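Local coordinates for protein nicotinate phosphoribosyltransferase (Saccharomyces cerevisiae, PDB 1VLP) that catalyses the ATP-dependent first step of NAD biosynthesis from nicotinic acid, joining nicotinate to phosphoribosyl pyrophosphate to give nicotinate ribonucleotide, at residues 257-269 / 285-298. Numbering follows the deposited sequence. Where two conformers were deposited one is given.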
# COMPACT_ATOMS: atom_id res chain seq x y z
N TYR A 257 -13.34 -19.39 -3.91
CA TYR A 257 -13.67 -17.98 -3.80
C TYR A 257 -14.89 -17.82 -2.93
O TYR A 257 -15.00 -16.81 -2.25
CB TYR A 257 -13.90 -17.34 -5.17
CG TYR A 257 -12.60 -17.13 -5.91
CD1 TYR A 257 -11.97 -18.19 -6.57
CD2 TYR A 257 -11.97 -15.88 -5.92
CE1 TYR A 257 -10.77 -17.98 -7.25
CE2 TYR A 257 -10.80 -15.67 -6.57
CZ TYR A 257 -10.20 -16.72 -7.25
OH TYR A 257 -9.01 -16.50 -7.88
N LEU A 258 -15.78 -18.80 -2.97
CA LEU A 258 -17.04 -18.75 -2.19
C LEU A 258 -16.76 -18.53 -0.69
O LEU A 258 -17.51 -17.84 -0.03
CB LEU A 258 -17.86 -20.03 -2.40
CG LEU A 258 -19.29 -20.05 -1.86
CD1 LEU A 258 -20.14 -18.99 -2.55
CD2 LEU A 258 -19.92 -21.43 -2.03
N HIS A 259 -15.69 -19.12 -0.17
CA HIS A 259 -15.38 -18.97 1.25
C HIS A 259 -14.15 -18.15 1.56
O HIS A 259 -13.72 -18.11 2.70
CB HIS A 259 -15.25 -20.35 1.89
CG HIS A 259 -16.43 -21.23 1.65
ND1 HIS A 259 -16.36 -22.37 0.87
CD2 HIS A 259 -17.72 -21.13 2.06
CE1 HIS A 259 -17.55 -22.94 0.84
NE2 HIS A 259 -18.39 -22.21 1.55
N ALA A 260 -13.58 -17.47 0.56
CA ALA A 260 -12.28 -16.79 0.70
C ALA A 260 -12.33 -15.60 1.68
O ALA A 260 -11.42 -15.45 2.48
CB ALA A 260 -11.79 -16.32 -0.64
N ASN A 261 -13.39 -14.78 1.65
CA ASN A 261 -13.44 -13.64 2.57
C ASN A 261 -13.43 -14.10 4.03
O ASN A 261 -12.63 -13.62 4.82
CB ASN A 261 -14.59 -12.70 2.24
CG ASN A 261 -14.20 -11.63 1.22
OD1 ASN A 261 -13.16 -10.99 1.36
ND2 ASN A 261 -15.05 -11.41 0.23
N LYS A 262 -14.24 -15.09 4.35
CA LYS A 262 -14.30 -15.63 5.71
C LYS A 262 -13.00 -16.33 6.07
O LYS A 262 -12.46 -16.15 7.15
CB LYS A 262 -15.49 -16.58 5.83
CG LYS A 262 -15.62 -17.21 7.22
CD LYS A 262 -17.04 -17.61 7.56
CE LYS A 262 -17.15 -18.04 9.04
NZ LYS A 262 -16.03 -19.00 9.40
N ASN A 263 -12.45 -17.12 5.15
CA ASN A 263 -11.21 -17.84 5.42
C ASN A 263 -10.07 -16.88 5.67
O ASN A 263 -9.26 -17.10 6.58
CB ASN A 263 -10.86 -18.79 4.29
CG ASN A 263 -11.73 -20.03 4.29
OD1 ASN A 263 -12.28 -20.40 5.32
ND2 ASN A 263 -11.85 -20.68 3.13
N ALA A 264 -10.02 -15.80 4.88
CA ALA A 264 -9.00 -14.80 5.04
C ALA A 264 -9.13 -14.09 6.40
O ALA A 264 -8.11 -13.84 7.02
CB ALA A 264 -9.01 -13.75 3.92
N MSE A 265 -10.34 -13.73 6.83
CA MSE A 265 -10.49 -13.08 8.14
C MSE A 265 -10.07 -14.04 9.25
O MSE A 265 -9.35 -13.66 10.19
CB MSE A 265 -11.92 -12.63 8.40
CG MSE A 265 -12.41 -11.59 7.46
SE MSE A 265 -14.18 -10.96 8.08
CE MSE A 265 -15.27 -12.43 7.81
N ASP A 266 -10.53 -15.28 9.17
CA ASP A 266 -10.16 -16.25 10.18
C ASP A 266 -8.67 -16.34 10.32
O ASP A 266 -8.14 -16.36 11.44
CB ASP A 266 -10.70 -17.62 9.82
CG ASP A 266 -12.14 -17.79 10.18
OD1 ASP A 266 -12.58 -17.20 11.17
OD2 ASP A 266 -12.81 -18.59 9.51
N CYS A 267 -7.98 -16.47 9.20
CA CYS A 267 -6.59 -16.63 9.26
C CYS A 267 -5.91 -15.40 9.84
O CYS A 267 -4.97 -15.50 10.62
CB CYS A 267 -6.01 -16.86 7.87
SG CYS A 267 -6.10 -18.51 7.29
N TRP A 268 -6.39 -14.23 9.45
CA TRP A 268 -5.80 -12.98 9.92
C TRP A 268 -5.98 -12.92 11.43
O TRP A 268 -5.04 -12.65 12.16
CB TRP A 268 -6.47 -11.78 9.22
CG TRP A 268 -5.75 -10.46 9.38
CD1 TRP A 268 -6.08 -9.44 10.20
CD2 TRP A 268 -4.59 -10.01 8.64
NE1 TRP A 268 -5.24 -8.37 10.02
CE2 TRP A 268 -4.29 -8.70 9.09
CE3 TRP A 268 -3.78 -10.59 7.67
CZ2 TRP A 268 -3.24 -7.96 8.58
CZ3 TRP A 268 -2.70 -9.85 7.16
CH2 TRP A 268 -2.45 -8.55 7.63
N ILE A 269 -7.18 -13.22 11.90
CA ILE A 269 -7.52 -13.10 13.32
C ILE A 269 -6.74 -14.13 14.16
O ILE A 269 -6.25 -13.81 15.24
CB ILE A 269 -9.04 -13.25 13.54
CG1 ILE A 269 -9.75 -11.98 13.11
CG2 ILE A 269 -9.39 -13.48 15.02
CD1 ILE A 269 -11.24 -12.14 12.90
N PHE A 285 -13.38 -8.91 -3.74
CA PHE A 285 -14.33 -9.69 -4.55
C PHE A 285 -15.72 -9.05 -4.49
O PHE A 285 -16.72 -9.73 -4.60
CB PHE A 285 -14.39 -11.15 -4.11
CG PHE A 285 -13.07 -11.83 -4.22
CD1 PHE A 285 -12.27 -11.61 -5.35
CD2 PHE A 285 -12.58 -12.61 -3.20
CE1 PHE A 285 -11.00 -12.16 -5.45
CE2 PHE A 285 -11.32 -13.19 -3.30
CZ PHE A 285 -10.53 -12.95 -4.42
N GLY A 286 -15.72 -7.74 -4.28
CA GLY A 286 -16.92 -6.92 -4.20
C GLY A 286 -17.41 -6.86 -2.77
O GLY A 286 -17.42 -7.84 -2.07
N THR A 287 -17.76 -5.67 -2.33
CA THR A 287 -18.22 -5.49 -0.96
C THR A 287 -19.45 -6.34 -0.54
O THR A 287 -19.51 -6.83 0.59
CB THR A 287 -18.37 -4.00 -0.68
OG1 THR A 287 -17.08 -3.39 -0.72
CG2 THR A 287 -18.99 -3.78 0.69
N ASP A 288 -20.39 -6.57 -1.45
CA ASP A 288 -21.53 -7.46 -1.17
C ASP A 288 -21.16 -8.88 -0.71
O ASP A 288 -21.78 -9.44 0.24
CB ASP A 288 -22.41 -7.52 -2.42
CG ASP A 288 -23.14 -6.22 -2.71
OD1 ASP A 288 -23.22 -5.36 -1.82
OD2 ASP A 288 -23.64 -6.07 -3.84
N ASP A 289 -20.17 -9.50 -1.36
CA ASP A 289 -19.75 -10.83 -0.97
C ASP A 289 -19.16 -10.79 0.45
O ASP A 289 -19.45 -11.67 1.28
CB ASP A 289 -18.70 -11.40 -1.92
CG ASP A 289 -18.28 -12.78 -1.51
OD1 ASP A 289 -19.14 -13.65 -1.70
OD2 ASP A 289 -17.17 -12.96 -0.96
N PHE A 290 -18.31 -9.78 0.67
CA PHE A 290 -17.68 -9.56 1.97
C PHE A 290 -18.73 -9.44 3.08
O PHE A 290 -18.63 -10.10 4.13
CB PHE A 290 -16.78 -8.33 2.00
CG PHE A 290 -16.07 -8.17 3.29
CD1 PHE A 290 -14.88 -8.83 3.55
CD2 PHE A 290 -16.62 -7.40 4.29
CE1 PHE A 290 -14.27 -8.71 4.75
CE2 PHE A 290 -15.99 -7.31 5.53
CZ PHE A 290 -14.84 -7.94 5.74
N LEU A 291 -19.73 -8.63 2.84
CA LEU A 291 -20.80 -8.38 3.84
C LEU A 291 -21.61 -9.63 4.26
O LEU A 291 -22.05 -9.74 5.41
CB LEU A 291 -21.69 -7.26 3.36
CG LEU A 291 -21.02 -5.86 3.40
CD1 LEU A 291 -22.02 -4.82 2.98
CD2 LEU A 291 -20.34 -5.47 4.75
N LYS A 292 -21.73 -10.64 3.39
CA LYS A 292 -22.44 -11.85 3.78
C LYS A 292 -21.87 -12.53 5.03
O LYS A 292 -22.62 -13.16 5.74
CB LYS A 292 -22.43 -12.92 2.68
CG LYS A 292 -23.15 -12.58 1.41
CD LYS A 292 -22.88 -13.70 0.37
CE LYS A 292 -23.81 -13.57 -0.84
NZ LYS A 292 -23.78 -14.81 -1.69
N SER A 293 -20.56 -12.41 5.27
CA SER A 293 -19.92 -13.06 6.42
C SER A 293 -19.55 -12.08 7.49
O SER A 293 -18.93 -12.48 8.50
CB SER A 293 -18.66 -13.86 6.02
OG SER A 293 -17.71 -13.11 5.29
N PHE A 294 -19.84 -10.78 7.26
CA PHE A 294 -19.42 -9.73 8.21
C PHE A 294 -20.45 -9.50 9.33
O PHE A 294 -21.29 -8.57 9.28
CB PHE A 294 -19.15 -8.42 7.46
CG PHE A 294 -18.24 -7.45 8.19
CD1 PHE A 294 -17.03 -7.88 8.79
CD2 PHE A 294 -18.50 -6.10 8.15
CE1 PHE A 294 -16.15 -7.02 9.39
CE2 PHE A 294 -17.59 -5.21 8.77
CZ PHE A 294 -16.42 -5.67 9.36
N ARG A 295 -20.41 -10.42 10.28
CA ARG A 295 -21.26 -10.41 11.45
C ARG A 295 -20.43 -10.96 12.62
O ARG A 295 -19.29 -11.39 12.40
CB ARG A 295 -22.53 -11.21 11.18
CG ARG A 295 -22.30 -12.60 10.86
CD ARG A 295 -23.60 -13.21 10.27
NE ARG A 295 -23.31 -14.26 9.30
CZ ARG A 295 -24.23 -14.96 8.64
NH1 ARG A 295 -25.53 -14.74 8.84
NH2 ARG A 295 -23.84 -15.90 7.78
N PRO A 296 -20.96 -10.89 13.85
CA PRO A 296 -20.16 -11.27 15.01
C PRO A 296 -19.65 -12.71 14.84
O PRO A 296 -20.34 -13.55 14.27
CB PRO A 296 -21.14 -11.09 16.18
CG PRO A 296 -22.10 -10.06 15.71
CD PRO A 296 -22.29 -10.42 14.26
N PRO A 297 -18.40 -12.97 15.26
CA PRO A 297 -17.45 -12.10 15.98
C PRO A 297 -16.63 -11.13 15.09
O PRO A 297 -16.06 -10.16 15.58
CB PRO A 297 -16.51 -13.13 16.64
CG PRO A 297 -16.45 -14.26 15.63
CD PRO A 297 -17.82 -14.31 14.96
N TYR A 298 -16.57 -11.42 13.79
CA TYR A 298 -15.77 -10.65 12.80
C TYR A 298 -16.03 -9.15 12.87
O TYR A 298 -15.09 -8.34 12.97
CB TYR A 298 -16.07 -11.17 11.41
CG TYR A 298 -15.79 -12.62 11.32
CD1 TYR A 298 -14.48 -13.09 11.32
CD2 TYR A 298 -16.82 -13.55 11.30
CE1 TYR A 298 -14.23 -14.48 11.25
CE2 TYR A 298 -16.56 -14.89 11.25
CZ TYR A 298 -15.28 -15.35 11.22
OH TYR A 298 -15.09 -16.72 11.18
O HOH W 1 -15.69 -14.96 -0.23
O HOH W 2 -19.53 -15.95 -0.29
O HOH W 3 -14.78 -8.93 -1.21
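The phenol oxygen of Y298 is gripped twice by helix 260-272: OH donates to OD1 of D266 at 2.6 Å, on the syn side of the carboxylate, and accepts from NZ of K262 at 3.0 Å. With the ammonium donating to its oxygen, the phenol is probably a somewhat stronger donor. K262 NZ also forms a salt bridge with D266 OD2, its hydrogen bond there weak. The ring of Y298 enters as a knob among K262, M265, D266 and I269. M265, here selenomethionine, bends at its last torsion (chi3 -68°) and lays CE over one face of the Y298 ring (CH-pi), 3.8 Å from the centroid, while SE makes an oblique Met-aromatic contact with F290. One helical turn earlier, N261 sends ND2 to the anti lone pair of D289 OD2 at 2.9 Å, and its OD1 meets the edge of the F290 ring. One water accepts from N261 N near D289 OD2; another joins L258 O to D289 OD1. Y257 points its edge at the face of F285 in a T-shaped pair. F290 lies about 10 Å, side chain to side chain, from R306 and T241, which probably bind nicotinate. Helix 244-254 backs Y257 and A260; helix 312-326 meets T287 and L291.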